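Local coordinates for putative exported protein (Peptoclostridium difficile, PDB 5TTA) that is of unknown function but is probably exported, being made with a signal sequence, and belongs to the uncharacterised DUF5780 family of the E-set clan, at residues A[39-45]-A[62-68]; A[73-79]-A[131-137]; A[207-211]-A[223-229]. All coordinates share one frame. Residue numbers count along the deposited sequence, not the author numbering.

Contact 1: A[39-45]-A[62-68]; sequences IPLFINN and ISLTNSS
Strands 41-45 and 62-66 run antiparallel, extended except at Asn44, their axes 147° apart in direction and 4.7 Å at closest approach. Phe42 pairs with Thr65 as a hydrogen-bonded pair: Phe42 N to Thr65 O is 2.8 Å and Thr65 N to Phe42 O is 3.0 Å. Leu41-Asn66 and Ile43-Leu64 are non-hydrogen-bonded pairs. The register then slips by one at Asn44, whose phi/psi is -75/-31. This is a beta bulge. Asn44 N donates a hydrogen bond to Ser63 O at 2.8 Å, and Ser63 N donates one to Asn45 O at 2.8 Å. The bulge turns the Asn44 side chain (chi1 m, chi2 -64°) toward the partner strand, where ND2 donates to Thr65 OG1 (m rotamer) at 2.8 Å. The two strands form a beta hairpin, 41-50 with 58-66, and strand 183-189 pairs with the other edge of 58-66. One face is largely apolar, with Asn66 at its end. Leu41 (t, p) brings CD1 to 4.0 Å from Leu64 CB. Ile43 (m, t) places CG1 3.8 Å from Leu64 CD2 and CG2 3.9 Å from Ile62 CG2. Leu64 and Ile62 are both m, t. This face packs on Tyr75 and Ile77 of strand 72-82. Phe42 (chi1 t) lies on the other face with Thr65, CB to CB 4.1 Å. Beyond the strands, Ser67 N makes a weak hydrogen bond to Pro40 O (3.0 Å). A water joins Ile39 O and Ser67 OG, 2.7 Å from each. Asn66 (t) forms an Asx turn: OD1 accepts from Ser68 N and Ser68 OG, both at 3.0 Å, while ND2 hydrogen-bonds Lys70 O.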
loop_
_atom_site.group_PDB
_atom_site.type_symbol
_atom_site.label_atom_id
_atom_site.label_comp_id
_atom_site.label_asym_id
_atom_site.label_seq_id
_atom_site.Cartn_x
_atom_site.Cartn_y
_atom_site.Cartn_z
ATOM N N ILE A 39 4.335 -19.399 26.071
ATOM C CA ILE A 39 3.517 -18.529 25.235
ATOM C C ILE A 39 4.289 -17.228 25.027
ATOM O O ILE A 39 4.709 -16.588 26.006
ATOM C CB ILE A 39 2.130 -18.305 25.855
ATOM C CG1 ILE A 39 1.322 -19.615 25.891
ATOM C CG2 ILE A 39 1.335 -17.349 25.012
ATOM C CD1 ILE A 39 1.705 -20.640 26.971
ATOM N N PRO A 40 4.558 -16.836 23.776
ATOM C CA PRO A 40 5.361 -15.624 23.543
ATOM C C PRO A 40 4.578 -14.331 23.742
ATOM O O PRO A 40 5.191 -13.262 23.876
ATOM C CB PRO A 40 5.819 -15.790 22.085
ATOM C CG PRO A 40 4.700 -16.581 21.441
ATOM C CD PRO A 40 4.269 -17.565 22.522
ATOM N N LEU A 41 3.252 -14.371 23.731
ATOM C CA LEU A 41 2.424 -13.172 23.883
ATOM C C LEU A 41 1.480 -13.425 25.048
ATOM O O LEU A 41 0.645 -14.331 24.985
ATOM C CB LEU A 41 1.648 -12.867 22.600
ATOM C CG LEU A 41 0.735 -11.645 22.589
ATOM C CD1 LEU A 41 1.572 -10.364 22.853
ATOM C CD2 LEU A 41 0.043 -11.544 21.244
ATOM N N PHE A 42 1.632 -12.654 26.116
ATOM C CA PHE A 42 0.923 -12.890 27.363
ATOM C C PHE A 42 -0.286 -11.985 27.450
ATOM O O PHE A 42 -0.155 -10.765 27.318
ATOM C CB PHE A 42 1.819 -12.619 28.572
ATOM C CG PHE A 42 1.281 -13.176 29.853
ATOM C CD1 PHE A 42 0.615 -12.372 30.758
ATOM C CD2 PHE A 42 1.465 -14.520 30.164
ATOM C CE1 PHE A 42 0.129 -12.892 31.953
ATOM C CE2 PHE A 42 0.978 -15.052 31.351
ATOM C CZ PHE A 42 0.307 -14.234 32.247
ATOM N N ILE A 43 -1.453 -12.560 27.712
ATOM C CA ILE A 43 -2.634 -11.730 27.910
ATOM C C ILE A 43 -2.787 -11.508 29.406
ATOM O O ILE A 43 -3.145 -12.420 30.153
ATOM C CB ILE A 43 -3.900 -12.339 27.293
ATOM C CG1 ILE A 43 -3.730 -12.460 25.789
ATOM C CG2 ILE A 43 -5.118 -11.429 27.604
ATOM C CD1 ILE A 43 -4.935 -13.050 25.090
ATOM N N ASN A 44 -2.526 -10.279 29.845
ATOM C CA ASN A 44 -2.672 -9.921 31.253
ATOM C C ASN A 44 -4.125 -9.767 31.663
ATOM O O ASN A 44 -4.465 -10.053 32.822
ATOM C CB ASN A 44 -1.915 -8.618 31.543
ATOM C CG ASN A 44 -0.449 -8.746 31.232
ATOM O OD1 ASN A 44 0.253 -9.532 31.870
ATOM N ND2 ASN A 44 0.016 -8.017 30.221
ATOM N N ASN A 45 -4.982 -9.338 30.737
ATOM C CA ASN A 45 -6.371 -9.016 31.038
ATOM C C ASN A 45 -7.114 -8.639 29.763
ATOM O O ASN A 45 -6.496 -8.175 28.798
ATOM C CB ASN A 45 -6.443 -7.865 32.045
ATOM C CG ASN A 45 -7.684 -7.911 32.901
ATOM O OD1 ASN A 45 -8.482 -8.844 32.812
ATOM N ND2 ASN A 45 -7.848 -6.907 33.751
ATOM N N ILE A 62 -7.505 -5.189 25.643
ATOM C CA ILE A 62 -6.680 -6.379 25.881
ATOM C C ILE A 62 -5.283 -5.915 26.272
ATOM O O ILE A 62 -4.592 -5.261 25.474
ATOM C CB ILE A 62 -6.639 -7.280 24.637
ATOM C CG1 ILE A 62 -8.075 -7.535 24.169
ATOM C CG2 ILE A 62 -5.889 -8.593 24.968
ATOM C CD1 ILE A 62 -8.199 -8.286 22.862
ATOM N N SER A 63 -4.876 -6.235 27.502
ATOM C CA SER A 63 -3.557 -5.853 27.997
ATOM C C SER A 63 -2.584 -6.983 27.682
ATOM O O SER A 63 -2.781 -8.124 28.125
ATOM C CB SER A 63 -3.612 -5.544 29.487
ATOM O OG SER A 63 -2.300 -5.435 30.010
ATOM N N LEU A 64 -1.580 -6.678 26.866
ATOM C CA LEU A 64 -0.621 -7.637 26.338
ATOM C C LEU A 64 0.796 -7.348 26.827
ATOM O O LEU A 64 1.180 -6.189 27.085
ATOM C CB LEU A 64 -0.615 -7.603 24.801
ATOM C CG LEU A 64 -1.933 -7.835 24.071
ATOM C CD1 LEU A 64 -1.775 -7.469 22.595
ATOM C CD2 LEU A 64 -2.328 -9.294 24.219
ATOM N N THR A 65 1.585 -8.416 26.908
ATOM C CA THR A 65 3.017 -8.346 27.201
ATOM C C THR A 65 3.728 -9.289 26.236
ATOM O O THR A 65 3.401 -10.473 26.203
ATOM C CB THR A 65 3.329 -8.762 28.649
ATOM O OG1 THR A 65 2.739 -7.834 29.578
ATOM C CG2 THR A 65 4.850 -8.851 28.878
ATOM N N ASN A 66 4.694 -8.788 25.468
ATOM C CA ASN A 66 5.556 -9.645 24.639
ATOM C C ASN A 66 6.635 -10.255 25.525
ATOM O O ASN A 66 7.653 -9.624 25.801
ATOM C CB ASN A 66 6.192 -8.844 23.509
ATOM C CG ASN A 66 7.094 -9.694 22.603
ATOM O OD1 ASN A 66 7.382 -10.849 22.892
ATOM N ND2 ASN A 66 7.533 -9.109 21.495
ATOM N N SER A 67 6.441 -11.496 25.955
ATOM C CA SER A 67 7.397 -12.121 26.859
ATOM C C SER A 67 8.558 -12.797 26.137
ATOM O O SER A 67 9.447 -13.335 26.801
ATOM C CB SER A 67 6.678 -13.133 27.754
ATOM O OG SER A 67 5.867 -14.000 26.980
ATOM N N SER A 68 8.579 -12.785 24.811
ATOM C CA SER A 68 9.634 -13.454 24.071
ATOM C C SER A 68 10.779 -12.493 23.784
ATOM O O SER A 68 10.734 -11.300 24.107
ATOM C CB SER A 68 9.088 -14.049 22.775
ATOM O OG SER A 68 8.973 -13.071 21.766
HETATM O O HOH W 1 4.544 -15.693 28.562
#

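Contact 2: A[73-79]-A[131-137]; sequences MDYEITC and SHTYRKM
This is an antiparallel strand pairing near the centre of the chain, in the sheet where 72-82 lies between 131-135 and 205-215. The two strand axes approach to 4.4 Å, with directions 159° apart. Ile77-Tyr134 and Cys79-His132 are hydrogen-bonded pairs. Ile77 N to Tyr134 O is 2.9 Å and Tyr134 N to Ile77 O 2.7 Å; Cys79 N to His132 O is 2.9 Å and His132 N to Cys79 O 3.1 Å. Glu76-Arg135 and Thr78-Thr133 are non-hydrogen-bonded pairs. Thr78 and Thr133, both m, share a hydrogen bond, Thr78 OG1 to Thr133 OG1 at 2.7 Å, with either as donor; Thr78 OG1 also bonds Tyr226 OH. Tyr134 (m) lies on the face with Cys79 (m), whose SG is 3.5 Å from Tyr134 CE2 at the ring edge. Tyr75 takes the p rotamer, so Lys136 CB sits over its ring face, 3.5 Å from the centroid, a CH-pi contact. Lys136 N bonds Tyr75 O at 3.3 Å. Met73 and Met137 are selenomethionines. Met73 and Asp74 both face Thr214, a classic beta bulge on the other edge. Asp74 (t) accepts at OD1 from Met137 N (3.0 Å), and its OD2 forms a salt bridge with Arg135 NH1 (3.0 Å) whose hydrogen-bond geometry is weak. The Asp74 carboxylate thus ties down the Arg135 guanidinium, and the Met137 amide beyond the strand.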
loop_
_atom_site.group_PDB
_atom_site.type_symbol
_atom_site.label_atom_id
_atom_site.label_comp_id
_atom_site.label_asym_id
_atom_site.label_seq_id
_atom_site.Cartn_x
_atom_site.Cartn_y
_atom_site.Cartn_z
HETATM N N MSE A 73 5.186 -9.098 14.928
HETATM C CA MSE A 73 4.638 -8.284 13.850
HETATM C C MSE A 73 3.155 -8.543 13.590
HETATM O O MSE A 73 2.494 -7.680 13.020
HETATM C CB MSE A 73 5.443 -8.485 12.554
HETATM C CG MSE A 73 5.047 -9.662 11.698
HETATM SE SE MSE A 73 6.184 -9.767 10.099
HETATM C CE MSE A 73 5.572 -8.212 9.221
ATOM N N ASP A 74 2.614 -9.705 13.996
ATOM C CA ASP A 74 1.191 -9.965 13.821
ATOM C C ASP A 74 0.732 -10.956 14.887
ATOM O O ASP A 74 1.535 -11.659 15.497
ATOM C CB ASP A 74 0.885 -10.490 12.390
ATOM C CG ASP A 74 -0.602 -10.353 11.993
ATOM O OD1 ASP A 74 -1.407 -9.730 12.725
ATOM O OD2 ASP A 74 -0.972 -10.884 10.929
ATOM N N TYR A 75 -0.565 -10.957 15.164
ATOM C CA TYR A 75 -1.118 -11.934 16.096
ATOM C C TYR A 75 -2.548 -12.228 15.691
ATOM O O TYR A 75 -3.155 -11.503 14.905
ATOM C CB TYR A 75 -1.043 -11.466 17.575
ATOM C CG TYR A 75 -1.778 -10.167 17.896
ATOM C CD1 TYR A 75 -3.167 -10.056 17.725
ATOM C CD2 TYR A 75 -1.100 -9.082 18.430
ATOM C CE1 TYR A 75 -3.842 -8.880 18.025
ATOM C CE2 TYR A 75 -1.760 -7.913 18.745
ATOM C CZ TYR A 75 -3.128 -7.815 18.546
ATOM O OH TYR A 75 -3.774 -6.632 18.862
ATOM N N GLU A 76 -3.075 -13.323 16.223
ATOM C CA GLU A 76 -4.503 -13.614 16.188
ATOM C C GLU A 76 -4.920 -13.937 17.612
ATOM O O GLU A 76 -4.335 -14.823 18.247
ATOM C CB GLU A 76 -4.836 -14.770 15.236
ATOM C CG GLU A 76 -4.424 -14.460 13.806
ATOM C CD GLU A 76 -4.748 -15.570 12.814
ATOM O OE1 GLU A 76 -4.447 -15.377 11.612
ATOM O OE2 GLU A 76 -5.300 -16.619 13.223
ATOM N N ILE A 77 -5.917 -13.214 18.115
ATOM C CA ILE A 77 -6.370 -13.372 19.491
ATOM C C ILE A 77 -7.881 -13.526 19.475
ATOM O O ILE A 77 -8.585 -12.663 18.930
ATOM C CB ILE A 77 -5.959 -12.181 20.374
ATOM C CG1 ILE A 77 -4.442 -12.176 20.566
ATOM C CG2 ILE A 77 -6.662 -12.262 21.712
ATOM C CD1 ILE A 77 -3.946 -10.968 21.396
ATOM N N THR A 78 -8.383 -14.630 20.050
ATOM C CA THR A 78 -9.815 -14.904 20.008
ATOM C C THR A 78 -10.425 -14.543 21.353
ATOM O O THR A 78 -9.870 -14.880 22.402
ATOM C CB THR A 78 -10.103 -16.373 19.678
ATOM O OG1 THR A 78 -9.629 -16.667 18.360
ATOM C CG2 THR A 78 -11.617 -16.659 19.731
ATOM N N CYS A 79 -11.578 -13.870 21.318
ATOM C CA CYS A 79 -12.311 -13.507 22.520
ATOM C C CYS A 79 -13.704 -14.125 22.528
ATOM O O CYS A 79 -14.307 -14.362 21.477
ATOM C CB CYS A 79 -12.485 -12.003 22.665
ATOM S SG CYS A 79 -10.911 -11.084 22.788
ATOM N N SER A 131 -17.794 -15.936 19.186
ATOM C CA SER A 131 -16.379 -15.602 19.228
ATOM C C SER A 131 -16.001 -14.547 18.191
ATOM O O SER A 131 -16.655 -14.380 17.164
ATOM C CB SER A 131 -15.511 -16.834 18.987
ATOM O OG SER A 131 -15.676 -17.264 17.649
ATOM N N HIS A 132 -14.879 -13.877 18.442
ATOM C CA HIS A 132 -14.271 -13.012 17.445
ATOM C C HIS A 132 -12.758 -13.139 17.510
ATOM O O HIS A 132 -12.174 -13.171 18.598
ATOM C CB HIS A 132 -14.655 -11.535 17.643
ATOM C CG HIS A 132 -14.132 -10.648 16.558
ATOM N ND1 HIS A 132 -14.610 -10.706 15.270
ATOM C CD2 HIS A 132 -13.175 -9.684 16.563
ATOM C CE1 HIS A 132 -13.983 -9.808 14.527
ATOM N NE2 HIS A 132 -13.099 -9.180 15.286
ATOM N N THR A 133 -12.111 -13.176 16.352
ATOM C CA THR A 133 -10.659 -13.253 16.328
ATOM C C THR A 133 -10.122 -11.911 15.866
ATOM O O THR A 133 -10.301 -11.541 14.701
ATOM C CB THR A 133 -10.167 -14.393 15.439
ATOM O OG1 THR A 133 -10.562 -15.638 16.036
ATOM C CG2 THR A 133 -8.645 -14.365 15.346
ATOM N N TYR A 134 -9.459 -11.212 16.782
ATOM C CA TYR A 134 -8.779 -9.962 16.470
ATOM C C TYR A 134 -7.407 -10.236 15.851
ATOM O O TYR A 134 -6.665 -11.121 16.299
ATOM C CB TYR A 134 -8.632 -9.135 17.744
ATOM C CG TYR A 134 -9.917 -8.684 18.367
ATOM C CD1 TYR A 134 -10.600 -7.545 17.867
ATOM C CD2 TYR A 134 -10.466 -9.355 19.476
ATOM C CE1 TYR A 134 -11.793 -7.111 18.449
ATOM C CE2 TYR A 134 -11.661 -8.929 20.069
ATOM C CZ TYR A 134 -12.315 -7.784 19.541
ATOM O OH TYR A 134 -13.482 -7.331 20.112
ATOM N N ARG A 135 -7.059 -9.468 14.819
ATOM C CA ARG A 135 -5.772 -9.608 14.143
ATOM C C ARG A 135 -5.037 -8.274 14.193
ATOM O O ARG A 135 -5.646 -7.222 13.959
ATOM C CB ARG A 135 -5.999 -10.097 12.711
ATOM C CG ARG A 135 -4.762 -10.574 12.006
ATOM C CD ARG A 135 -5.122 -11.388 10.762
ATOM N NE ARG A 135 -5.364 -10.526 9.611
ATOM C CZ ARG A 135 -4.423 -10.166 8.744
ATOM N NH1 ARG A 135 -3.176 -10.597 8.894
ATOM N NH2 ARG A 135 -4.731 -9.373 7.727
ATOM N N LYS A 136 -3.746 -8.311 14.545
ATOM C CA LYS A 136 -2.980 -7.068 14.682
ATOM C C LYS A 136 -2.900 -6.318 13.358
ATOM O O LYS A 136 -3.133 -5.106 13.307
ATOM C CB LYS A 136 -1.569 -7.350 15.222
ATOM C CG LYS A 136 -0.695 -6.075 15.498
ATOM C CD LYS A 136 0.733 -6.485 15.839
ATOM C CE LYS A 136 1.634 -5.364 16.411
ATOM N NZ LYS A 136 1.408 -4.025 15.802
HETATM N N MSE A 137 -2.586 -7.014 12.271
HETATM C CA MSE A 137 -2.494 -6.343 10.980
HETATM C C MSE A 137 -3.876 -6.310 10.329
HETATM O O MSE A 137 -4.019 -6.620 9.147
HETATM C CB MSE A 137 -1.484 -7.028 10.059
HETATM C CG MSE A 137 -0.033 -6.980 10.519
HETATM SE SE MSE A 137 1.098 -8.096 9.355
HETATM C CE MSE A 137 0.847 -7.101 7.676
HETATM O O HOH W 2 2.825 -5.030 13.109
#

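Contact 3: A[207-211]-A[223-229]; sequences ISCVK and NSAYENW
Two hydrogen bonds from Asn223 fix this contact. Its backbone N donates to Lys211 O at 3.0 Å, and its side-chain ND2 donates to Val210 O at 2.9 Å. The side chain is t with chi2 near -3°, and OD1 accepts from Ala225 N at 3.1 Å, a capping bond. Residues 223-226 form a type I beta turn, with Tyr226 N bonded to Asn223 O at 3.0 Å, and helix follows. Strand 207-211 is extended up to Lys211, whose psi is -47°. Tyr226 and Trp229, about one helical turn apart, both have chi1 t and point toward the strand. Cys209 (t) meets both rings. Its CB makes a CH-pi contact over the Trp229 six-membered ring, 3.3 Å from the centroid. Its SG is 4.1 Å from the centroid of the Trp229 five-membered ring, a sulfur-aromatic contact. The same SG reaches the edge of Tyr226, 3.9 Å from CD1. The extended Lys211 chain crosses the Tyr226 face, with CG 3.8 Å from the ring centroid, also CH-pi; its NZ goes on to a salt bridge with Glu76. Ile207 CG1 is 4.3 Å from Trp229 CZ2. This is alpha/beta packing: a capped helix, 226-233, follows the 205-215/220-222 hairpin and lays Tyr226 and Trp229 against strand 205-215.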
loop_
_atom_site.group_PDB
_atom_site.type_symbol
_atom_site.label_atom_id
_atom_site.label_comp_id
_atom_site.label_asym_id
_atom_site.label_seq_id
_atom_site.Cartn_x
_atom_site.Cartn_y
_atom_site.Cartn_z
ATOM N N ILE A 207 -13.135 -13.293 28.008
ATOM C CA ILE A 207 -11.969 -14.148 28.194
ATOM C C ILE A 207 -11.360 -14.357 26.826
ATOM O O ILE A 207 -12.084 -14.416 25.829
ATOM C CB ILE A 207 -12.332 -15.488 28.885
ATOM C CG1 ILE A 207 -13.339 -16.266 28.046
ATOM C CG2 ILE A 207 -12.947 -15.212 30.280
ATOM C CD1 ILE A 207 -13.588 -17.722 28.591
ATOM N N SER A 208 -10.025 -14.427 26.773
ATOM C CA SER A 208 -9.299 -14.433 25.516
ATOM C C SER A 208 -8.226 -15.514 25.484
ATOM O O SER A 208 -7.829 -16.080 26.518
ATOM C CB SER A 208 -8.665 -13.070 25.238
ATOM O OG SER A 208 -9.626 -12.036 25.463
ATOM N N CYS A 209 -7.784 -15.818 24.263
ATOM C CA CYS A 209 -6.718 -16.798 24.067
ATOM C C CYS A 209 -5.970 -16.434 22.796
ATOM O O CYS A 209 -6.600 -16.172 21.763
ATOM C CB CYS A 209 -7.285 -18.225 23.968
ATOM S SG CYS A 209 -6.054 -19.568 23.847
ATOM N N VAL A 210 -4.639 -16.428 22.885
ATOM C CA VAL A 210 -3.786 -16.253 21.715
ATOM C C VAL A 210 -3.914 -17.480 20.832
ATOM O O VAL A 210 -3.742 -18.609 21.307
ATOM C CB VAL A 210 -2.328 -16.055 22.133
ATOM C CG1 VAL A 210 -1.436 -15.967 20.891
ATOM C CG2 VAL A 210 -2.177 -14.798 23.020
ATOM N N LYS A 211 -4.224 -17.264 19.557
ATOM C CA LYS A 211 -4.324 -18.347 18.584
ATOM C C LYS A 211 -2.981 -18.576 17.910
ATOM O O LYS A 211 -2.498 -19.707 17.839
ATOM C CB LYS A 211 -5.430 -18.024 17.567
ATOM C CG LYS A 211 -5.645 -19.049 16.433
ATOM C CD LYS A 211 -6.888 -18.648 15.617
ATOM C CE LYS A 211 -7.220 -19.655 14.499
ATOM N NZ LYS A 211 -6.344 -19.475 13.310
ATOM N N ASN A 223 -0.588 -21.668 18.981
ATOM C CA ASN A 223 -0.925 -22.153 20.312
ATOM C C ASN A 223 -1.550 -23.551 20.207
ATOM O O ASN A 223 -2.691 -23.694 19.777
ATOM C CB ASN A 223 -1.869 -21.169 20.994
ATOM C CG ASN A 223 -2.099 -21.513 22.438
ATOM O OD1 ASN A 223 -1.602 -22.530 22.935
ATOM N ND2 ASN A 223 -2.822 -20.649 23.143
ATOM N N SER A 224 -0.799 -24.588 20.585
ATOM C CA SER A 224 -1.328 -25.940 20.454
ATOM C C SER A 224 -2.518 -26.194 21.378
ATOM O O SER A 224 -3.313 -27.102 21.109
ATOM C CB SER A 224 -0.207 -26.971 20.685
ATOM O OG SER A 224 0.395 -26.851 21.968
ATOM N N ALA A 225 -2.681 -25.395 22.434
ATOM C CA ALA A 225 -3.823 -25.523 23.328
ATOM C C ALA A 225 -5.065 -24.793 22.828
ATOM O O ALA A 225 -6.130 -24.923 23.444
ATOM C CB ALA A 225 -3.456 -24.993 24.713
ATOM N N TYR A 226 -4.961 -24.032 21.734
ATOM C CA TYR A 226 -6.075 -23.180 21.311
ATOM C C TYR A 226 -7.340 -23.969 20.970
ATOM O O TYR A 226 -8.452 -23.574 21.348
ATOM C CB TYR A 226 -5.655 -22.331 20.118
ATOM C CG TYR A 226 -6.799 -21.507 19.556
ATOM C CD1 TYR A 226 -7.171 -20.307 20.147
ATOM C CD2 TYR A 226 -7.473 -21.912 18.413
ATOM C CE1 TYR A 226 -8.218 -19.551 19.632
ATOM C CE2 TYR A 226 -8.515 -21.169 17.891
ATOM C CZ TYR A 226 -8.875 -19.985 18.504
ATOM O OH TYR A 226 -9.902 -19.241 17.979
ATOM N N GLU A 227 -7.220 -25.048 20.198
ATOM C CA GLU A 227 -8.450 -25.709 19.769
ATOM C C GLU A 227 -9.225 -26.230 20.970
ATOM O O GLU A 227 -10.455 -26.102 21.022
ATOM C CB GLU A 227 -8.154 -26.833 18.773
ATOM C CG GLU A 227 -7.879 -26.346 17.355
ATOM C CD GLU A 227 -8.961 -25.407 16.813
ATOM O OE1 GLU A 227 -8.609 -24.424 16.118
ATOM O OE2 GLU A 227 -10.164 -25.647 17.074
ATOM N N ASN A 228 -8.512 -26.781 21.959
ATOM C CA ASN A 228 -9.143 -27.266 23.185
ATOM C C ASN A 228 -9.834 -26.136 23.926
ATOM O O ASN A 228 -10.947 -26.307 24.445
ATOM C CB ASN A 228 -8.108 -27.914 24.119
ATOM C CG ASN A 228 -7.517 -29.188 23.563
ATOM O OD1 ASN A 228 -8.103 -29.844 22.699
ATOM N ND2 ASN A 228 -6.344 -29.558 24.072
ATOM N N TRP A 229 -9.169 -24.983 24.017
ATOM C CA TRP A 229 -9.751 -23.841 24.714
ATOM C C TRP A 229 -11.060 -23.424 24.044
ATOM O O TRP A 229 -12.091 -23.263 24.703
ATOM C CB TRP A 229 -8.733 -22.688 24.730
ATOM C CG TRP A 229 -9.227 -21.389 25.291
ATOM C CD1 TRP A 229 -9.160 -20.974 26.591
ATOM C CD2 TRP A 229 -9.870 -20.334 24.566
ATOM N NE1 TRP A 229 -9.726 -19.725 26.718
ATOM C CE2 TRP A 229 -10.154 -19.302 25.490
ATOM C CE3 TRP A 229 -10.200 -20.143 23.213
ATOM C CZ2 TRP A 229 -10.767 -18.094 25.107
ATOM C CZ3 TRP A 229 -10.811 -18.965 22.835
ATOM C CH2 TRP A 229 -11.086 -17.943 23.785
#

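How the contacts relate
Contact 2 lies nearest the middle of the chain, about 5 Å between centres; contacts 1 and 3 lie about 14 and 15 Å out. Contacts 2 and 3 share one sheet, since strands 72-82 and 205-215 are neighbours in it: Thr78 N lies 2.9 Å from Cys209 O. Contact 1 belongs to a separate sheet that packs on this one. Leu64 CD2 meets Ile77 CD1 at 3.7 Å, and Ile43 CD1 meets Val210 CG2 at 3.9 Å. Contacts 1 and 2 are backbone ladders, the first partly at the surface, with Ile39, Phe42 and Ser67 exposed, the second with no exposed residue and a salt bridge. Contact 3 instead has two hydrogen bonds from Asn223 to strand carbonyls, and aromatic rings packed on Cys209 and Lys211.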